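Local atomic coordinates of cytoplasmic protein (Cryptococcus neoformans var. grubii serotype A, PDB entry 7LPO), a protein that probably hydrolyses steryl beta-glucosides, as a sterylglucosidase of glycosyl hydrolase family 5. Residues Tyr710-Phe713 with Val714-Ala718. Residues are numbered along the deposited sequence; the frame is centred on the assembly and turned at random.
Sequences YLPF and VHYAA
Pro712 is the knob of this single turn: its ring sits in a notch between the rings of His715 and Tyr716, three and four residues further on. Pro712 CG meets the edge of the His715 imidazole at CD2 (3.7 Å), lying close to the ring plane. Pro712 CD presses on the rim of the phenol ring, 3.7 Å from Tyr716 CD2, the pyrrolidine and the phenol running alongside each other in the same direction. Tyr716 reaches back because its CG stands beside its own backbone N (chi1 -64°); Tyr716 CD2 also lies near Leu711 CB, while the hydroxyl goes on to the carbonyl of Thr687. On the other flank of the turn, Ala717 CB is a small bump set 4.0 Å from Phe713 CB, and the Phe713 side chain packs on Ile655 of helix 652-656. Backbone bonds close the turn. Pro712, the N-cap, offers one carbonyl oxygen to two donors: Tyr716 N approaches Pro712 O in the carbonyl plane at 2.9 Å, whereas His715 N comes from above that plane. Ala717 N bonds to Phe713 O. At the start of the helix, a water donates to Tyr710 OH and accepts from Val714 N (3.2 Å from the water oxygen), and Gln748 OE1 takes the N-H of Phe713. The strand 707-710 thus passes, with Pro712 at the N-cap, into the short helix 713-716 of the C-terminal family 5 domain, with Leu711 and Tyr716 both lying on strand 761-770. Pro712 contributes its carbonyl and ring but no N-H to the turn; the amides of Phe713 and Val714 are met by a glutamine and water, and the buried turn is held by van der Waals contact of Pro712 with the His715 and Tyr716 rings, beside a carbonyl oxygen that accepts two hydrogen bonds.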
loop_
_atom_site.group_PDB
_atom_site.type_symbol
_atom_site.label_atom_id
_atom_site.label_comp_id
_atom_site.label_asym_id
_atom_site.label_seq_id
_atom_site.Cartn_x
_atom_site.Cartn_y
_atom_site.Cartn_z
ATOM N N TYR A 710 -23.099 8.087 6.771
ATOM C CA TYR A 710 -23.446 6.751 6.305
ATOM C C TYR A 710 -23.801 5.875 7.502
ATOM O O TYR A 710 -23.020 5.774 8.452
ATOM C CB TYR A 710 -22.277 6.141 5.526
ATOM C CG TYR A 710 -22.406 4.660 5.238
ATOM C CD1 TYR A 710 -23.275 4.193 4.261
ATOM C CD2 TYR A 710 -21.640 3.732 5.927
ATOM C CE1 TYR A 710 -23.387 2.837 3.993
ATOM C CE2 TYR A 710 -21.751 2.390 5.677
ATOM C CZ TYR A 710 -22.622 1.940 4.704
ATOM O OH TYR A 710 -22.720 0.596 4.436
ATOM N N LEU A 711 -24.972 5.245 7.453
ATOM C CA LEU A 711 -25.384 4.301 8.494
ATOM C C LEU A 711 -25.618 2.928 7.878
ATOM O O LEU A 711 -26.616 2.732 7.159
ATOM C CB LEU A 711 -26.646 4.789 9.200
ATOM C CG LEU A 711 -26.549 6.120 9.950
ATOM C CD1 LEU A 711 -27.940 6.523 10.420
ATOM C CD2 LEU A 711 -25.593 6.049 11.117
ATOM N N PRO A 712 -24.754 1.946 8.129
ATOM C CA PRO A 712 -24.836 0.687 7.372
ATOM C C PRO A 712 -25.995 -0.200 7.814
ATOM O O PRO A 712 -26.223 -0.418 9.008
ATOM C CB PRO A 712 -23.481 0.017 7.643
ATOM C CG PRO A 712 -23.046 0.572 8.975
ATOM C CD PRO A 712 -23.608 1.982 9.053
ATOM N N PHE A 713 -26.714 -0.731 6.821
ATOM C CA PHE A 713 -27.664 -1.809 7.069
ATOM C C PHE A 713 -27.023 -2.945 7.848
ATOM O O PHE A 713 -27.699 -3.636 8.618
ATOM C CB PHE A 713 -28.197 -2.376 5.743
ATOM C CG PHE A 713 -29.119 -1.461 4.998
ATOM C CD1 PHE A 713 -30.032 -0.666 5.665
ATOM C CD2 PHE A 713 -29.081 -1.416 3.619
ATOM C CE1 PHE A 713 -30.888 0.166 4.968
ATOM C CE2 PHE A 713 -29.921 -0.590 2.916
ATOM C CZ PHE A 713 -30.830 0.206 3.592
ATOM N N VAL A 714 -25.729 -3.182 7.619
ATOM C CA VAL A 714 -25.006 -4.258 8.291
ATOM C C VAL A 714 -25.191 -4.189 9.801
ATOM O O VAL A 714 -25.265 -5.224 10.475
ATOM C CB VAL A 714 -23.514 -4.198 7.904
ATOM C CG1 VAL A 714 -22.665 -4.864 8.947
ATOM C CG2 VAL A 714 -23.293 -4.816 6.547
ATOM N N HIS A 715 -25.250 -2.977 10.360
ATOM C CA HIS A 715 -25.394 -2.798 11.797
ATOM C C HIS A 715 -26.760 -2.291 12.234
ATOM O O HIS A 715 -27.135 -2.501 13.394
ATOM C CB HIS A 715 -24.350 -1.801 12.327
ATOM C CG HIS A 715 -22.946 -2.301 12.252
ATOM N ND1 HIS A 715 -22.440 -3.226 13.138
ATOM C CD2 HIS A 715 -21.947 -2.023 11.383
ATOM C CE1 HIS A 715 -21.184 -3.489 12.826
ATOM N NE2 HIS A 715 -20.862 -2.774 11.762
ATOM N N TYR A 716 -27.492 -1.605 11.363
ATOM C CA TYR A 716 -28.647 -0.823 11.778
ATOM C C TYR A 716 -29.937 -1.212 11.062
ATOM O O TYR A 716 -30.975 -0.586 11.300
ATOM C CB TYR A 716 -28.358 0.668 11.560
ATOM C CG TYR A 716 -27.217 1.209 12.407
ATOM C CD1 TYR A 716 -27.330 1.293 13.788
ATOM C CD2 TYR A 716 -26.034 1.634 11.826
ATOM C CE1 TYR A 716 -26.295 1.785 14.566
ATOM C CE2 TYR A 716 -24.995 2.140 12.597
ATOM C CZ TYR A 716 -25.129 2.207 13.966
ATOM O OH TYR A 716 -24.103 2.699 14.736
ATOM N N ALA A 717 -29.913 -2.224 10.206
ATOM C CA ALA A 717 -31.133 -2.631 9.529
ATOM C C ALA A 717 -32.136 -3.210 10.526
ATOM O O ALA A 717 -31.771 -3.760 11.571
ATOM C CB ALA A 717 -30.824 -3.665 8.446
ATOM N N ALA A 718 -33.420 -3.074 10.194
ATOM C CA ALA A 718 -34.453 -3.728 10.987
ATOM C C ALA A 718 -34.268 -5.240 10.977
ATOM O O ALA A 718 -34.346 -5.893 12.023
ATOM C CB ALA A 718 -35.838 -3.357 10.457
HETATM O O HOH W 1 -24.328 -2.010 5.035
#